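Local coordinates for AlkD2 (PDB 6M9M), which belongs to the HEAT-like repeat family of DNA glycosylases and binds inosine-5'-monophosphate, though its function is not established, at residues 52-62 with 79-90. Numbering follows the deposited sequence.
Sequences YQVRMYAVFLF and VSKDNNWRVQEV. With IMP (inosinic acid), chain B.
R55 and D82 join the two segments by a side-on salt bridge with nearly coplanar groups: NE meets OD2 at 2.9 Å and NH2 meets OD1 at 3.0 Å, each on a syn lone pair. A carboxylate suits this place because its two oxygens match those two nitrogens, and OD1 keeps its anti lone pair for the backbone N of N84, closing an Asx turn. A water links R55 NH2 to N83 OD1.

N84 is the N-cap of helix 85-102. Its OD1 accepts from V87 N and, weakly, from R86 N, while ND2 lies over one face of the Y52 ring, 3.2 Å from CG. That ring's far end, OH, touches R86 CD.

Apolar side chains pack between helix segments 52-62 and 85-90, whose axes run 13° apart. Branched V87 is a knob among Y52, R55, M56 and V59. V90 CG1, anti to the backbone N (chi1 179°), sits over the centre of the F60 ring, a CH-pi contact of 3.5 Å to the centroid. Separately, V59 CG2 meets CG1 of V79, which opens the turn 79-82, at 3.6 Å.

The R86 chain that passes the Y52 hydroxyl extends to the phosphate, giving NH1 and NH2 to O3P and O2P; the hypoxanthine lies over one face of the W85 ring. Salt bridge, cap and valine packing probably hold the start of helix 85-102, which carries both IMP-binding residues.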
# COMPACT_ATOMS: atom_id res chain seq x y z
N TYR A 52 -17.64 6.34 1.14
CA TYR A 52 -16.26 5.84 1.17
C TYR A 52 -15.95 4.97 -0.04
O TYR A 52 -14.81 4.92 -0.50
CB TYR A 52 -15.94 5.14 2.49
CG TYR A 52 -16.46 3.71 2.62
CD1 TYR A 52 -15.79 2.65 2.03
CD2 TYR A 52 -17.61 3.42 3.35
CE1 TYR A 52 -16.26 1.36 2.14
CE2 TYR A 52 -18.07 2.14 3.48
CZ TYR A 52 -17.40 1.10 2.88
OH TYR A 52 -17.87 -0.19 3.00
N GLN A 53 -16.96 4.28 -0.60
CA GLN A 53 -16.73 3.47 -1.78
C GLN A 53 -16.34 4.31 -2.99
O GLN A 53 -15.57 3.86 -3.84
CB GLN A 53 -17.97 2.62 -2.09
CG GLN A 53 -18.38 1.63 -0.99
CD GLN A 53 -19.40 2.19 -0.02
OE1 GLN A 53 -19.47 3.40 0.20
NE2 GLN A 53 -20.18 1.30 0.60
N VAL A 54 -16.86 5.54 -3.09
CA VAL A 54 -16.44 6.45 -4.15
C VAL A 54 -15.02 6.96 -3.90
O VAL A 54 -14.24 7.12 -4.84
CB VAL A 54 -17.47 7.59 -4.32
CG1 VAL A 54 -17.00 8.62 -5.33
CG2 VAL A 54 -18.81 7.01 -4.76
N ARG A 55 -14.65 7.16 -2.63
CA ARG A 55 -13.26 7.47 -2.34
C ARG A 55 -12.34 6.31 -2.70
O ARG A 55 -11.22 6.53 -3.17
CB ARG A 55 -13.08 7.87 -0.87
CG ARG A 55 -13.90 9.08 -0.47
CD ARG A 55 -13.32 9.81 0.70
NE ARG A 55 -13.15 8.99 1.90
CZ ARG A 55 -14.12 8.73 2.76
NH1 ARG A 55 -15.36 9.17 2.55
NH2 ARG A 55 -13.87 8.00 3.84
N MET A 56 -12.79 5.06 -2.51
CA MET A 56 -12.01 3.91 -2.98
C MET A 56 -11.75 3.99 -4.48
O MET A 56 -10.62 3.84 -4.93
CB MET A 56 -12.73 2.61 -2.63
CG MET A 56 -12.76 2.25 -1.15
SD MET A 56 -13.86 0.87 -0.75
CE MET A 56 -13.24 -0.39 -1.84
N TYR A 57 -12.81 4.23 -5.25
CA TYR A 57 -12.69 4.45 -6.70
C TYR A 57 -11.66 5.53 -7.00
O TYR A 57 -10.79 5.37 -7.87
CB TYR A 57 -14.08 4.81 -7.23
CG TYR A 57 -14.11 5.46 -8.59
CD1 TYR A 57 -14.03 6.83 -8.70
CD2 TYR A 57 -14.22 4.71 -9.75
CE1 TYR A 57 -14.06 7.46 -9.93
CE2 TYR A 57 -14.26 5.33 -11.00
CZ TYR A 57 -14.16 6.71 -11.07
OH TYR A 57 -14.19 7.38 -12.27
N ALA A 58 -11.73 6.66 -6.28
CA ALA A 58 -10.82 7.77 -6.51
C ALA A 58 -9.38 7.38 -6.25
O ALA A 58 -8.47 7.83 -6.96
CB ALA A 58 -11.21 8.95 -5.63
N VAL A 59 -9.14 6.59 -5.20
CA VAL A 59 -7.78 6.19 -4.86
C VAL A 59 -7.23 5.21 -5.89
O VAL A 59 -6.04 5.25 -6.22
CB VAL A 59 -7.69 5.69 -3.41
CG1 VAL A 59 -6.29 5.22 -3.08
CG2 VAL A 59 -8.12 6.81 -2.45
N PHE A 60 -8.07 4.32 -6.44
CA PHE A 60 -7.62 3.53 -7.58
C PHE A 60 -7.19 4.45 -8.73
O PHE A 60 -6.17 4.21 -9.38
CB PHE A 60 -8.68 2.52 -8.05
CG PHE A 60 -8.79 1.28 -7.18
CD1 PHE A 60 -7.72 0.41 -7.06
CD2 PHE A 60 -9.97 0.97 -6.52
CE1 PHE A 60 -7.82 -0.73 -6.27
CE2 PHE A 60 -10.07 -0.17 -5.74
CZ PHE A 60 -8.99 -1.02 -5.62
N LEU A 61 -7.99 5.48 -9.03
CA LEU A 61 -7.59 6.44 -10.06
C LEU A 61 -6.26 7.10 -9.75
O LEU A 61 -5.39 7.22 -10.62
CB LEU A 61 -8.66 7.51 -10.27
CG LEU A 61 -9.96 7.13 -10.98
CD1 LEU A 61 -10.84 8.38 -11.06
CD2 LEU A 61 -9.68 6.57 -12.36
N PHE A 62 -6.06 7.53 -8.50
CA PHE A 62 -4.79 8.12 -8.12
C PHE A 62 -3.64 7.16 -8.44
O PHE A 62 -2.61 7.56 -8.97
CB PHE A 62 -4.74 8.49 -6.63
CG PHE A 62 -5.63 9.64 -6.21
CD1 PHE A 62 -5.87 10.75 -7.04
CD2 PHE A 62 -6.19 9.65 -4.94
CE1 PHE A 62 -6.67 11.82 -6.58
CE2 PHE A 62 -6.99 10.68 -4.51
CZ PHE A 62 -7.24 11.76 -5.32
N VAL A 79 -4.41 11.13 1.32
CA VAL A 79 -5.21 9.91 1.38
C VAL A 79 -4.87 9.13 2.65
O VAL A 79 -5.73 8.45 3.23
CB VAL A 79 -5.04 9.07 0.10
CG1 VAL A 79 -5.84 7.78 0.22
CG2 VAL A 79 -5.47 9.87 -1.12
N SER A 80 -3.61 9.19 3.08
CA SER A 80 -3.17 8.51 4.29
C SER A 80 -3.89 8.99 5.54
O SER A 80 -3.84 8.27 6.55
CB SER A 80 -1.67 8.70 4.44
OG SER A 80 -1.37 10.08 4.47
N LYS A 81 -4.60 10.13 5.50
CA LYS A 81 -5.41 10.60 6.63
C LYS A 81 -6.81 9.99 6.66
O LYS A 81 -7.56 10.24 7.61
CB LYS A 81 -5.53 12.13 6.60
CG LYS A 81 -4.22 12.87 6.73
CD LYS A 81 -4.42 14.36 6.40
CE LYS A 81 -3.15 15.15 6.59
NZ LYS A 81 -3.31 16.54 6.11
N ASP A 82 -7.19 9.21 5.66
CA ASP A 82 -8.57 8.74 5.58
C ASP A 82 -8.93 7.90 6.80
O ASP A 82 -8.17 7.01 7.19
CB ASP A 82 -8.75 7.93 4.29
CG ASP A 82 -10.18 7.92 3.81
OD1 ASP A 82 -11.03 7.29 4.48
OD2 ASP A 82 -10.46 8.57 2.78
N ASN A 83 -10.10 8.18 7.39
CA ASN A 83 -10.54 7.45 8.57
C ASN A 83 -11.24 6.14 8.25
O ASN A 83 -11.68 5.46 9.18
CB ASN A 83 -11.40 8.33 9.48
CG ASN A 83 -12.75 8.67 8.90
OD1 ASN A 83 -13.20 8.04 7.95
ND2 ASN A 83 -13.43 9.64 9.50
N ASN A 84 -11.29 5.73 7.00
CA ASN A 84 -11.96 4.50 6.61
C ASN A 84 -10.92 3.44 6.25
O ASN A 84 -10.11 3.65 5.35
CB ASN A 84 -12.92 4.76 5.46
CG ASN A 84 -13.63 3.52 5.02
OD1 ASN A 84 -13.07 2.69 4.31
ND2 ASN A 84 -14.89 3.38 5.44
N TRP A 85 -10.99 2.29 6.91
CA TRP A 85 -9.96 1.28 6.73
C TRP A 85 -10.01 0.65 5.35
O TRP A 85 -8.98 0.18 4.87
CB TRP A 85 -10.02 0.22 7.85
CG TRP A 85 -11.21 -0.69 7.82
CD1 TRP A 85 -12.36 -0.56 8.54
CD2 TRP A 85 -11.35 -1.90 7.05
NE1 TRP A 85 -13.21 -1.61 8.26
CE2 TRP A 85 -12.61 -2.44 7.35
CE3 TRP A 85 -10.52 -2.57 6.14
CZ2 TRP A 85 -13.07 -3.62 6.77
CZ3 TRP A 85 -10.99 -3.74 5.56
CH2 TRP A 85 -12.25 -4.25 5.88
N ARG A 86 -11.18 0.61 4.70
CA ARG A 86 -11.25 0.06 3.35
C ARG A 86 -10.56 0.99 2.35
O ARG A 86 -9.92 0.52 1.41
CB ARG A 86 -12.70 -0.22 2.96
CG ARG A 86 -13.28 -1.36 3.77
CD ARG A 86 -14.77 -1.59 3.48
NE ARG A 86 -15.32 -2.71 4.25
CZ ARG A 86 -15.17 -3.99 3.94
NH1 ARG A 86 -14.52 -4.34 2.84
NH2 ARG A 86 -15.68 -4.92 4.72
N VAL A 87 -10.68 2.30 2.55
CA VAL A 87 -9.92 3.25 1.73
C VAL A 87 -8.43 3.05 1.96
O VAL A 87 -7.63 3.09 1.01
CB VAL A 87 -10.36 4.70 1.99
CG1 VAL A 87 -9.50 5.66 1.17
CG2 VAL A 87 -11.84 4.90 1.66
N GLN A 88 -8.02 2.83 3.22
CA GLN A 88 -6.61 2.56 3.49
C GLN A 88 -6.11 1.32 2.75
O GLN A 88 -4.98 1.30 2.25
CB GLN A 88 -6.35 2.42 4.99
CG GLN A 88 -6.56 3.70 5.76
CD GLN A 88 -5.49 4.74 5.53
OE1 GLN A 88 -4.40 4.45 5.04
NE2 GLN A 88 -5.77 5.97 5.93
N GLU A 89 -6.93 0.27 2.65
CA GLU A 89 -6.51 -0.89 1.88
C GLU A 89 -6.31 -0.53 0.41
O GLU A 89 -5.37 -1.01 -0.22
CB GLU A 89 -7.51 -2.03 2.00
CG GLU A 89 -7.62 -2.62 3.40
CD GLU A 89 -6.33 -3.29 3.90
OE1 GLU A 89 -5.40 -3.59 3.11
OE2 GLU A 89 -6.21 -3.49 5.12
N VAL A 90 -7.17 0.33 -0.14
CA VAL A 90 -6.99 0.75 -1.53
C VAL A 90 -5.73 1.59 -1.68
O VAL A 90 -5.03 1.49 -2.69
CB VAL A 90 -8.24 1.44 -2.08
CG1 VAL A 90 -8.01 1.90 -3.51
CG2 VAL A 90 -9.41 0.47 -2.04
P IMP B . -14.15 -8.11 2.97
O1P IMP B . -14.65 -9.33 2.24
O2P IMP B . -15.10 -7.75 4.09
O3P IMP B . -14.07 -6.89 1.94
O5' IMP B . -12.73 -8.47 3.57
C5' IMP B . -11.96 -7.51 4.27
C4' IMP B . -11.34 -8.14 5.49
O4' IMP B . -10.45 -7.36 6.04
C3' IMP B . -12.49 -8.41 6.63
O3' IMP B . -12.25 -9.73 7.29
C2' IMP B . -12.37 -7.49 7.47
O2' IMP B . -12.90 -7.94 8.79
C1' IMP B . -10.80 -7.28 7.53
N9 IMP B . -10.30 -6.17 8.03
C8 IMP B . -9.09 -5.58 7.91
N7 IMP B . -9.09 -4.46 8.67
C5 IMP B . -10.30 -4.36 9.28
C6 IMP B . -10.80 -3.39 10.16
O6 IMP B . -9.93 -2.28 10.53
N1 IMP B . -12.03 -3.49 10.64
C2 IMP B . -12.81 -4.55 10.26
N3 IMP B . -12.32 -5.50 9.39
C4 IMP B . -11.06 -5.42 8.90
O HOH W 1 -15.23 7.65 6.30